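PDB 2WOL: clavulanic acid biosynthesis oligopeptide binding protein 2 from Streptomyces clavuligerus, which probably binds oligopeptides as an extracellular solute-binding protein of the clavulanic acid biosynthetic pathway. Local coordinates for residues 219-231 against 243-255. Numbering follows the deposited sequence.
Sequences RHEPDTLLHLERN and PALPDRVELTIGL
Ala244 O is gripped end-on by both terminal nitrogens of Arg230, with NH1 at 2.8 Å and NH2 at 3.2 Å; a third donor, Arg236 NH2, reaches the same oxygen. The side of the guanidinium fastens on Asp247, whose OD2 takes a salt bridge from Arg230 NH2 (2.9 Å) and a second bond from Arg230 NE, both on its anti side. Pro246 O sits over one guanidinium face, toward its rim, without bonding to it; Tyr215 OH bonds that oxygen. Water 1 bridges Arg230 N to Asp247 O. From here strands 225-230 and 248-253 run antiparallel, second and third of five in a mixed sheet of this family 5 solute-binding protein. Paired backbone bonds link Leu226 with Leu251 and Leu228 with Val249, and Leu226, Leu228 and Val249 pack against helix 54-63. On the other face the His227 ring is sandwiched: Leu225 CD1 sits over one side, offset toward the rim, and Glu250 CG over the centre of the opposite one, a CH-pi contact 3.6 Å from the centroid. The Glu250 carboxylate is stacked nearly parallel to the ring, 8° apart. Arg248 NH2 donates a bent hydrogen bond to His227 ND1 (3.0 Å), tilted from the ring plane, and Arg248 NE a salt bridge to Glu250 OE2 (2.9 Å). Ile253, opposite Thr224 of the classic bulge where Thr224 and Leu225 both face Glu221, lays CD1 against Leu225 C at 3.6 Å.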
loop_
_atom_site.group_PDB
_atom_site.type_symbol
_atom_site.label_atom_id
_atom_site.label_comp_id
_atom_site.label_asym_id
_atom_site.label_seq_id
_atom_site.Cartn_x
_atom_site.Cartn_y
_atom_site.Cartn_z
ATOM N N ARG A 219 -19.002 13.966 12.566
ATOM C CA ARG A 219 -18.183 14.483 13.651
ATOM C C ARG A 219 -16.842 13.770 13.696
ATOM O O ARG A 219 -16.775 12.555 13.539
ATOM C CB ARG A 219 -18.903 14.328 14.994
ATOM C CG ARG A 219 -18.244 15.077 16.137
ATOM C CD ARG A 219 -18.926 14.762 17.449
ATOM N NE ARG A 219 -18.037 15.029 18.575
ATOM C CZ ARG A 219 -18.169 14.493 19.784
ATOM N NH1 ARG A 219 -19.159 13.644 20.039
ATOM N NH2 ARG A 219 -17.300 14.800 20.738
ATOM N N HIS A 220 -15.780 14.543 13.897
ATOM C CA HIS A 220 -14.462 13.997 14.167
ATOM C C HIS A 220 -13.949 14.633 15.450
ATOM O O HIS A 220 -13.827 15.859 15.537
ATOM C CB HIS A 220 -13.503 14.274 13.005
ATOM C CG HIS A 220 -12.088 13.852 13.266
ATOM N ND1 HIS A 220 -11.753 12.595 13.723
ATOM C CD2 HIS A 220 -10.921 14.520 13.114
ATOM C CE1 HIS A 220 -10.440 12.510 13.849
ATOM N NE2 HIS A 220 -9.912 13.665 13.487
ATOM N N GLU A 221 -13.687 13.802 16.452
ATOM C CA GLU A 221 -13.046 14.255 17.676
ATOM C C GLU A 221 -11.668 13.610 17.724
ATOM O O GLU A 221 -11.569 12.397 17.904
ATOM C CB GLU A 221 -13.878 13.880 18.908
ATOM C CG GLU A 221 -13.398 14.523 20.211
ATOM C CD GLU A 221 -13.419 16.045 20.160
ATOM O OE1 GLU A 221 -14.470 16.620 19.798
ATOM O OE2 GLU A 221 -12.383 16.667 20.485
ATOM N N PRO A 222 -10.601 14.411 17.538
ATOM C CA PRO A 222 -9.243 13.872 17.462
ATOM C C PRO A 222 -8.924 12.875 18.572
ATOM O O PRO A 222 -9.264 13.105 19.740
ATOM C CB PRO A 222 -8.369 15.123 17.577
ATOM C CG PRO A 222 -9.192 16.185 16.950
ATOM C CD PRO A 222 -10.610 15.879 17.374
ATOM N N ASP A 223 -8.313 11.755 18.177
ATOM C CA ASP A 223 -7.893 10.684 19.084
ATOM C C ASP A 223 -9.045 10.029 19.851
ATOM O O ASP A 223 -8.816 9.311 20.824
ATOM C CB ASP A 223 -6.816 11.184 20.062
ATOM C CG ASP A 223 -5.576 11.704 19.355
ATOM O OD1 ASP A 223 -5.054 11.009 18.456
ATOM O OD2 ASP A 223 -5.118 12.814 19.702
ATOM N N THR A 224 -10.277 10.259 19.402
ATOM C CA THR A 224 -11.447 9.812 20.156
ATOM C C THR A 224 -12.490 9.092 19.298
ATOM O O THR A 224 -12.817 7.928 19.555
ATOM C CB THR A 224 -12.088 10.994 20.925
ATOM O OG1 THR A 224 -11.104 11.578 21.791
ATOM C CG2 THR A 224 -13.281 10.532 21.754
ATOM N N LEU A 225 -13.015 9.780 18.289
ATOM C CA LEU A 225 -14.053 9.194 17.449
ATOM C C LEU A 225 -14.171 9.851 16.080
ATOM O O LEU A 225 -13.729 10.986 15.870
ATOM C CB LEU A 225 -15.414 9.211 18.171
ATOM C CG LEU A 225 -16.044 10.548 18.585
ATOM C CD1 LEU A 225 -16.772 11.221 17.424
ATOM C CD2 LEU A 225 -17.007 10.333 19.753
ATOM N N LEU A 226 -14.777 9.113 15.156
ATOM C CA LEU A 226 -15.157 9.633 13.854
ATOM C C LEU A 226 -16.494 9.009 13.500
ATOM O O LEU A 226 -16.612 7.784 13.411
ATOM C CB LEU A 226 -14.101 9.289 12.795
ATOM C CG LEU A 226 -14.415 9.657 11.342
ATOM C CD1 LEU A 226 -14.490 11.175 11.155
ATOM C CD2 LEU A 226 -13.375 9.052 10.417
ATOM N N HIS A 227 -17.504 9.857 13.330
ATOM C CA HIS A 227 -18.844 9.402 12.986
ATOM C C HIS A 227 -19.193 9.846 11.578
ATOM O O HIS A 227 -18.981 11.010 11.212
ATOM C CB HIS A 227 -19.869 9.935 13.992
ATOM C CG HIS A 227 -19.790 9.285 15.341
ATOM N ND1 HIS A 227 -20.743 9.479 16.316
ATOM C CD2 HIS A 227 -18.882 8.429 15.869
ATOM C CE1 HIS A 227 -20.418 8.787 17.393
ATOM N NE2 HIS A 227 -19.292 8.138 17.147
ATOM N N LEU A 228 -19.713 8.903 10.798
ATOM C CA LEU A 228 -20.152 9.150 9.435
ATOM C C LEU A 228 -21.653 8.948 9.330
ATOM O O LEU A 228 -22.202 7.983 9.868
ATOM C CB LEU A 228 -19.445 8.211 8.453
ATOM C CG LEU A 228 -17.916 8.092 8.469
ATOM C CD1 LEU A 228 -17.475 7.250 7.279
ATOM C CD2 LEU A 228 -17.216 9.452 8.451
ATOM N N GLU A 229 -22.307 9.874 8.638
ATOM C CA GLU A 229 -23.742 9.782 8.362
ATOM C C GLU A 229 -23.956 9.700 6.855
ATOM O O GLU A 229 -23.042 9.978 6.084
ATOM C CB GLU A 229 -24.480 10.997 8.946
ATOM C CG GLU A 229 -23.993 12.332 8.386
ATOM C CD GLU A 229 -24.701 13.537 8.971
ATOM O OE1 GLU A 229 -25.354 13.404 10.029
ATOM O OE2 GLU A 229 -24.587 14.627 8.371
ATOM N N ARG A 230 -25.159 9.321 6.435
ATOM C CA ARG A 230 -25.471 9.252 5.016
ATOM C C ARG A 230 -25.355 10.614 4.338
ATOM O O ARG A 230 -25.724 11.647 4.908
ATOM C CB ARG A 230 -26.875 8.696 4.793
ATOM C CG ARG A 230 -27.027 7.218 5.119
ATOM C CD ARG A 230 -28.305 6.678 4.487
ATOM N NE ARG A 230 -28.575 5.285 4.839
ATOM C CZ ARG A 230 -28.034 4.236 4.226
ATOM N NH1 ARG A 230 -27.181 4.406 3.223
ATOM N NH2 ARG A 230 -28.348 3.007 4.614
ATOM N N ASN A 231 -24.820 10.593 3.124
ATOM C CA ASN A 231 -24.821 11.749 2.244
ATOM C C ASN A 231 -26.179 11.783 1.534
ATOM O O ASN A 231 -26.458 10.924 0.698
ATOM C CB ASN A 231 -23.661 11.633 1.247
ATOM C CG ASN A 231 -23.675 12.715 0.170
ATOM O OD1 ASN A 231 -24.607 13.511 0.065
ATOM N ND2 ASN A 231 -22.633 12.732 -0.648
ATOM N N PRO A 243 -22.732 -0.316 -2.061
ATOM C CA PRO A 243 -24.083 -0.664 -1.600
ATOM C C PRO A 243 -24.636 0.206 -0.468
ATOM O O PRO A 243 -25.843 0.194 -0.232
ATOM C CB PRO A 243 -23.924 -2.107 -1.121
ATOM C CG PRO A 243 -22.521 -2.185 -0.660
ATOM C CD PRO A 243 -21.724 -1.270 -1.559
ATOM N N ALA A 244 -23.767 0.928 0.243
ATOM C CA ALA A 244 -24.170 1.842 1.321
ATOM C C ALA A 244 -25.261 1.278 2.233
ATOM O O ALA A 244 -26.343 1.854 2.370
ATOM C CB ALA A 244 -24.585 3.190 0.748
ATOM N N LEU A 245 -24.960 0.152 2.867
ATOM C CA LEU A 245 -25.949 -0.533 3.701
ATOM C C LEU A 245 -26.212 0.119 5.068
ATOM O O LEU A 245 -27.365 0.378 5.402
ATOM C CB LEU A 245 -25.617 -2.024 3.839
ATOM C CG LEU A 245 -25.566 -2.815 2.529
ATOM C CD1 LEU A 245 -25.084 -4.225 2.776
ATOM C CD2 LEU A 245 -26.920 -2.828 1.802
ATOM N N PRO A 246 -25.160 0.396 5.865
ATOM C CA PRO A 246 -25.472 0.961 7.183
ATOM C C PRO A 246 -26.015 2.385 7.106
ATOM O O PRO A 246 -25.684 3.129 6.180
ATOM C CB PRO A 246 -24.124 0.941 7.917
ATOM C CG PRO A 246 -23.096 0.826 6.870
ATOM C CD PRO A 246 -23.709 0.224 5.652
ATOM N N ASP A 247 -26.849 2.754 8.072
ATOM C CA ASP A 247 -27.332 4.127 8.167
ATOM C C ASP A 247 -26.261 5.043 8.748
ATOM O O ASP A 247 -26.280 6.249 8.523
ATOM C CB ASP A 247 -28.591 4.199 9.034
ATOM C CG ASP A 247 -29.819 3.649 8.333
ATOM O OD1 ASP A 247 -30.801 3.344 9.040
ATOM O OD2 ASP A 247 -29.808 3.524 7.091
ATOM N N ARG A 248 -25.333 4.462 9.504
ATOM C CA ARG A 248 -24.325 5.232 10.216
ATOM C C ARG A 248 -23.077 4.378 10.392
ATOM O O ARG A 248 -23.157 3.152 10.472
ATOM C CB ARG A 248 -24.879 5.661 11.579
ATOM C CG ARG A 248 -24.043 6.670 12.352
ATOM C CD ARG A 248 -24.784 7.106 13.609
ATOM N NE ARG A 248 -24.015 8.074 14.385
ATOM C CZ ARG A 248 -24.048 9.387 14.184
ATOM N NH1 ARG A 248 -24.821 9.899 13.231
ATOM N NH2 ARG A 248 -23.316 10.190 14.944
ATOM N N VAL A 249 -21.923 5.038 10.433
ATOM C CA VAL A 249 -20.656 4.372 10.701
ATOM C C VAL A 249 -19.984 5.116 11.850
ATOM O O VAL A 249 -19.801 6.333 11.785
ATOM C CB VAL A 249 -19.745 4.347 9.445
ATOM C CG1 VAL A 249 -18.415 3.662 9.747
ATOM C CG2 VAL A 249 -20.448 3.650 8.281
ATOM N N GLU A 250 -19.654 4.390 12.910
ATOM C CA GLU A 250 -19.020 4.988 14.077
ATOM C C GLU A 250 -17.670 4.336 14.333
ATOM O O GLU A 250 -17.593 3.138 14.625
ATOM C CB GLU A 250 -19.921 4.863 15.306
ATOM C CG GLU A 250 -21.175 5.718 15.221
ATOM C CD GLU A 250 -22.083 5.554 16.422
ATOM O OE1 GLU A 250 -21.769 4.737 17.314
ATOM O OE2 GLU A 250 -23.124 6.242 16.468
ATOM N N LEU A 251 -16.613 5.133 14.203
ATOM C CA LEU A 251 -15.257 4.693 14.487
ATOM C C LEU A 251 -14.823 5.150 15.878
ATOM O O LEU A 251 -14.838 6.351 16.172
ATOM C CB LEU A 251 -14.282 5.232 13.432
ATOM C CG LEU A 251 -12.788 4.987 13.679
ATOM C CD1 LEU A 251 -12.455 3.498 13.644
ATOM C CD2 LEU A 251 -11.932 5.750 12.677
ATOM N N THR A 252 -14.442 4.189 16.719
ATOM C CA THR A 252 -13.828 4.463 18.018
ATOM C C THR A 252 -12.315 4.417 17.837
ATOM O O THR A 252 -11.782 3.457 17.277
ATOM C CB THR A 252 -14.295 3.440 19.078
ATOM O OG1 THR A 252 -15.697 3.619 19.309
ATOM C CG2 THR A 252 -13.547 3.612 20.394
ATOM N N ILE A 253 -11.643 5.463 18.318
ATOM C CA ILE A 253 -10.223 5.700 18.053
ATOM C C ILE A 253 -9.388 5.692 19.332
ATOM O O ILE A 253 -9.833 6.171 20.377
ATOM C CB ILE A 253 -10.033 7.080 17.372
ATOM C CG1 ILE A 253 -10.798 7.129 16.044
ATOM C CG2 ILE A 253 -8.543 7.404 17.168
ATOM C CD1 ILE A 253 -10.908 8.522 15.426
ATOM N N GLY A 254 -8.177 5.144 19.241
ATOM C CA GLY A 254 -7.157 5.354 20.275
ATOM C C GLY A 254 -6.919 4.242 21.277
ATOM O O GLY A 254 -6.172 4.427 22.237
ATOM N N LEU A 255 -7.533 3.085 21.052
ATOM C CA LEU A 255 -7.356 1.947 21.956
ATOM C C LEU A 255 -5.989 1.289 21.823
ATOM O O LEU A 255 -5.441 1.181 20.724
ATOM C CB LEU A 255 -8.433 0.888 21.717
ATOM C CG LEU A 255 -9.891 1.288 21.939
ATOM C CD1 LEU A 255 -10.771 0.058 21.876
ATOM C CD2 LEU A 255 -10.064 2.004 23.261
HETATM O O HOH W 1 -27.169 8.731 8.543
#